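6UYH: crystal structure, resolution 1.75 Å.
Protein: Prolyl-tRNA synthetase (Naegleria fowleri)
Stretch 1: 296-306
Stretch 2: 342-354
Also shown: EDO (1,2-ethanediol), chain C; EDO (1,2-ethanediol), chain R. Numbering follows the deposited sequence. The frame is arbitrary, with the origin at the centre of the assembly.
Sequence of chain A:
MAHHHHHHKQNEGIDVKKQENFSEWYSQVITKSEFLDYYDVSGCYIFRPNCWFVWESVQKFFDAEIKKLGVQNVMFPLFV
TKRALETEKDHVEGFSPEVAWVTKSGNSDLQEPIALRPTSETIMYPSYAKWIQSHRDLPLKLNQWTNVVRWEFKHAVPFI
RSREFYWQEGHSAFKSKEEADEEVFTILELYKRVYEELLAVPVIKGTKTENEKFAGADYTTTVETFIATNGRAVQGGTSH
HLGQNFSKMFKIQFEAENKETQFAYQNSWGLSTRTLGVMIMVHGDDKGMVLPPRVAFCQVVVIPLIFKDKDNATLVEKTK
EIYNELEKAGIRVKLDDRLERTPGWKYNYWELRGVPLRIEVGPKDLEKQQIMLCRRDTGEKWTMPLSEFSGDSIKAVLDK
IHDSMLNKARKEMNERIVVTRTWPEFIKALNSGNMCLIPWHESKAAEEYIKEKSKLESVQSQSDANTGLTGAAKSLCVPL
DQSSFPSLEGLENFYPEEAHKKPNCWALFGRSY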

# COMPACT_ATOMS: atom_id res chain seq x y z
N ALA A 296 -2.06 7.29 17.11
CA ALA A 296 -1.65 8.69 17.14
C ALA A 296 -0.24 8.84 16.55
O ALA A 296 0.70 8.23 17.06
N PHE A 297 -0.11 9.69 15.53
CA PHE A 297 1.20 9.93 14.91
C PHE A 297 2.23 10.35 15.95
O PHE A 297 3.41 10.00 15.86
N CYS A 298 1.79 11.12 16.94
CA CYS A 298 2.59 11.47 18.11
C CYS A 298 1.74 11.14 19.33
O CYS A 298 0.62 11.63 19.45
N GLN A 299 2.27 10.31 20.22
CA GLN A 299 1.51 9.94 21.41
C GLN A 299 1.74 10.90 22.57
O GLN A 299 0.82 11.16 23.35
N VAL A 300 2.96 11.43 22.70
CA VAL A 300 3.33 12.29 23.82
C VAL A 300 4.14 13.45 23.27
O VAL A 300 5.10 13.23 22.52
N VAL A 301 3.75 14.67 23.61
CA VAL A 301 4.54 15.86 23.28
C VAL A 301 5.11 16.42 24.58
O VAL A 301 4.38 16.57 25.57
N VAL A 302 6.42 16.69 24.59
CA VAL A 302 7.11 17.23 25.75
C VAL A 302 7.37 18.71 25.52
O VAL A 302 7.92 19.09 24.48
N ILE A 303 6.96 19.54 26.46
CA ILE A 303 7.10 20.98 26.29
C ILE A 303 7.86 21.58 27.47
O ILE A 303 7.35 21.57 28.60
N PRO A 304 9.07 22.10 27.26
CA PRO A 304 9.75 22.82 28.34
C PRO A 304 9.22 24.24 28.43
O PRO A 304 9.07 24.92 27.42
N LEU A 305 8.94 24.68 29.65
CA LEU A 305 8.47 26.04 29.90
C LEU A 305 9.67 26.95 30.12
O LEU A 305 10.44 26.75 31.07
N ILE A 306 9.82 27.95 29.25
CA ILE A 306 10.97 28.84 29.32
C ILE A 306 10.55 30.28 29.60
O ILE A 306 11.17 30.98 30.41
N THR A 342 4.67 30.88 22.66
CA THR A 342 4.29 30.80 24.06
C THR A 342 3.83 29.38 24.39
O THR A 342 3.40 28.63 23.51
N PRO A 343 3.94 28.97 25.67
CA PRO A 343 3.44 27.64 26.05
C PRO A 343 1.99 27.40 25.67
O PRO A 343 1.66 26.34 25.12
N GLY A 344 1.10 28.36 25.93
CA GLY A 344 -0.30 28.18 25.58
C GLY A 344 -0.52 28.00 24.09
O GLY A 344 -1.37 27.22 23.67
N TRP A 345 0.25 28.72 23.28
CA TRP A 345 0.19 28.53 21.83
C TRP A 345 0.58 27.10 21.45
O TRP A 345 -0.05 26.48 20.59
N LYS A 346 1.63 26.58 22.09
CA LYS A 346 2.03 25.20 21.84
C LYS A 346 0.95 24.22 22.30
O LYS A 346 0.68 23.23 21.62
N TYR A 347 0.33 24.49 23.45
CA TYR A 347 -0.74 23.61 23.93
C TYR A 347 -1.83 23.48 22.89
O TYR A 347 -2.24 22.37 22.53
N ASN A 348 -2.32 24.62 22.37
CA ASN A 348 -3.36 24.59 21.36
C ASN A 348 -2.90 23.87 20.10
O ASN A 348 -3.65 23.09 19.51
N TYR A 349 -1.66 24.13 19.68
CA TYR A 349 -1.12 23.54 18.46
C TYR A 349 -1.26 22.02 18.46
O TYR A 349 -1.73 21.42 17.49
N TRP A 350 -0.87 21.39 19.56
CA TRP A 350 -0.88 19.93 19.61
C TRP A 350 -2.24 19.39 20.03
O TRP A 350 -2.58 18.26 19.64
N GLU A 351 -3.03 20.15 20.79
CA GLU A 351 -4.41 19.72 21.06
C GLU A 351 -5.23 19.68 19.78
O GLU A 351 -5.99 18.73 19.55
N LEU A 352 -5.08 20.70 18.93
CA LEU A 352 -5.76 20.73 17.64
C LEU A 352 -5.43 19.50 16.80
O LEU A 352 -6.30 18.95 16.12
N ARG A 353 -4.18 19.06 16.84
CA ARG A 353 -3.75 17.95 16.01
C ARG A 353 -4.00 16.60 16.67
O ARG A 353 -3.80 15.56 16.02
N GLY A 354 -4.43 16.58 17.93
CA GLY A 354 -4.96 15.37 18.53
C GLY A 354 -4.03 14.61 19.45
O GLY A 354 -4.39 13.52 19.88

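A helix packed against a β-strand commonly offers one stripe of residues to alternate residues of the strand, and this pair from prolyl-tRNA synthetase illustrates the rule. Strand 300-304 and helix 343-353 run almost antiparallel, at 173°, with their axes 9.9 Å apart at closest approach. V301 and I303 point toward the helix, whereas V300 and V302 lie out of its reach.

W350 and I303 cover the most surface. The W350 side chain, chi1 m with chi2 at 107°, presents one face of its indole to V301, a p rotamer. V301 CG2 sits 3.7 Å from the centroid of the five-membered ring of W350, only 11° off the normal, a CH-pi contact. The edge of the same indole meets F297, with F297 CE1 4.3 Å from W350 CZ3. F297 starts sideways from its backbone, but its p rotamer brings the ring nearer the helix end, where F297 CE2 lies 3.7 Å from R353 O.

I303, in the mt rotamer, reaches three helix residues. Its CD1 lies 3.8 Å from Y347 CD1, at the edge of the tyrosine ring, and 4.2 Å from W350 CD1, while I303 CG2 rests 3.8 Å from K346 CD. The m rotamer of Y347 also brings its hydroxyl to the next strand-side residue: Y347 OH is 3.4 Å from L305 CD2. That same methyl, L305 CD2, packs 3.8 Å from P343 CB.

No direct hydrogen bond joins the stretches. Instead, the extended mttt chain of K346 lays its methylenes along the apolar contact and carries the amine to a bridging water, which accepts from K346 NZ (3.2 Å) and donates to P304 O (2.6 Å). At the helix start, T342 OG1 caps W345 N at 3.2 Å, and an ethanediol hydrogen-bonds through its O1 to G344 N (2.8 Å).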

# COMPACT_ATOMS: atom_id res chain seq x y z
CB ALA A 296 -1.68 9.21 18.57
CB PHE A 297 1.08 11.00 13.81
CG PHE A 297 0.91 12.38 14.35
CD1 PHE A 297 2.00 13.23 14.48
CD2 PHE A 297 -0.34 12.82 14.77
CE1 PHE A 297 1.84 14.50 15.01
CE2 PHE A 297 -0.51 14.09 15.31
CZ PHE A 297 0.59 14.94 15.43
CB CYS A 298 2.98 12.95 18.09
SG CYS A 298 3.75 13.54 19.62
CB GLN A 299 1.87 8.53 21.84
CG GLN A 299 1.53 7.47 20.80
CD GLN A 299 2.14 6.14 21.14
OE1 GLN A 299 3.36 6.03 21.28
NE2 GLN A 299 1.30 5.13 21.31
CB VAL A 300 4.16 11.54 24.89
CG1 VAL A 300 4.49 12.47 26.05
CG2 VAL A 300 3.43 10.29 25.38
CB VAL A 301 3.72 16.91 22.51
CG1 VAL A 301 2.50 17.39 23.31
CG2 VAL A 301 4.61 18.09 22.10
CB VAL A 302 8.43 16.48 26.02
CG1 VAL A 302 9.07 16.96 27.32
CG2 VAL A 302 8.20 14.98 26.07
CB ILE A 303 5.73 21.66 26.11
CG1 ILE A 303 4.98 21.01 24.94
CG2 ILE A 303 5.90 23.15 25.88
CD1 ILE A 303 3.66 21.67 24.62
CB PRO A 304 11.22 22.79 27.91
CG PRO A 304 11.16 22.73 26.42
CD PRO A 304 9.90 21.97 26.06
CB LEU A 305 7.53 26.07 31.10
CG LEU A 305 6.41 25.03 31.03
CD1 LEU A 305 5.48 25.15 32.23
CD2 LEU A 305 5.64 25.18 29.73
CB ILE A 306 11.79 28.77 28.02
CG1 ILE A 306 12.28 27.34 27.79
CG2 ILE A 306 12.95 29.75 28.06
CD1 ILE A 306 13.02 26.75 28.97
CB THR A 342 3.18 31.79 24.39
OG1 THR A 342 1.94 31.33 23.84
CG2 THR A 342 3.49 33.17 23.83
CB PRO A 343 3.64 27.63 27.57
CG PRO A 343 4.79 28.57 27.80
CD PRO A 343 4.61 29.66 26.79
CB TRP A 345 1.09 29.55 21.14
CG TRP A 345 0.98 29.55 19.65
CD1 TRP A 345 0.20 30.36 18.88
CD2 TRP A 345 1.68 28.69 18.74
NE1 TRP A 345 0.37 30.06 17.55
CE2 TRP A 345 1.28 29.04 17.44
CE3 TRP A 345 2.62 27.66 18.90
CZ2 TRP A 345 1.77 28.40 16.30
CZ3 TRP A 345 3.11 27.02 17.77
CH2 TRP A 345 2.68 27.40 16.49
CB LYS A 346 3.35 24.89 22.54
CG LYS A 346 4.54 25.70 22.03
CD LYS A 346 5.81 25.28 22.75
CE LYS A 346 7.03 25.98 22.17
NZ LYS A 346 8.29 25.62 22.90
CB TYR A 347 -1.31 24.14 25.25
CG TYR A 347 -0.34 24.20 26.40
CD1 TYR A 347 0.90 23.59 26.33
CD2 TYR A 347 -0.67 24.88 27.57
CE1 TYR A 347 1.79 23.65 27.39
CE2 TYR A 347 0.21 24.94 28.63
CZ TYR A 347 1.43 24.32 28.54
OH TYR A 347 2.32 24.39 29.60
CB ASN A 348 -3.79 26.02 21.01
CG ASN A 348 -4.52 26.71 22.14
OD1 ASN A 348 -5.23 26.07 22.92
ND2 ASN A 348 -4.35 28.02 22.24
CB TYR A 349 0.34 23.95 18.31
CG TYR A 349 1.03 23.45 17.07
CD1 TYR A 349 1.16 24.27 15.95
CD2 TYR A 349 1.59 22.18 17.02
CE1 TYR A 349 1.80 23.82 14.81
CE2 TYR A 349 2.23 21.72 15.88
CZ TYR A 349 2.33 22.55 14.79
OH TYR A 349 2.97 22.10 13.66
CB TRP A 350 0.21 19.43 20.57
CG TRP A 350 1.58 19.82 20.12
CD1 TRP A 350 2.39 20.77 20.68
CD2 TRP A 350 2.30 19.30 18.99
NE1 TRP A 350 3.57 20.86 19.98
CE2 TRP A 350 3.54 19.97 18.95
CE3 TRP A 350 2.02 18.33 18.03
CZ2 TRP A 350 4.51 19.70 17.97
CZ3 TRP A 350 2.99 18.06 17.05
CH2 TRP A 350 4.21 18.74 17.04
CB GLU A 351 -5.07 20.64 22.09
CG GLU A 351 -4.59 20.42 23.52
CD GLU A 351 -5.08 21.50 24.48
OE1 GLU A 351 -5.71 22.48 24.02
OE2 GLU A 351 -4.82 21.36 25.70
CB LEU A 352 -5.36 22.01 16.90
CG LEU A 352 -5.88 22.24 15.48
CD1 LEU A 352 -7.41 22.20 15.47
CD2 LEU A 352 -5.37 23.57 14.93
CB ARG A 353 -2.27 18.14 15.65
CG ARG A 353 -2.09 19.32 14.70
CD ARG A 353 -0.66 19.84 14.66
NE ARG A 353 -0.47 20.81 13.58
CZ ARG A 353 -0.89 22.08 13.62
NH1 ARG A 353 -1.52 22.55 14.69
NH2 ARG A 353 -0.68 22.88 12.58
C1 EDO C . 0.02 31.36 27.76
O1 EDO C . 1.26 30.74 27.41
C2 EDO C . -0.77 31.69 26.50
O2 EDO C . 0.11 32.26 25.53
C1 EDO R . 4.31 2.56 22.64
O1 EDO R . 4.16 1.19 23.04
C2 EDO R . 3.54 2.78 21.35
O2 EDO R . 2.17 2.44 21.55
O HOH W 1 7.63 26.48 25.91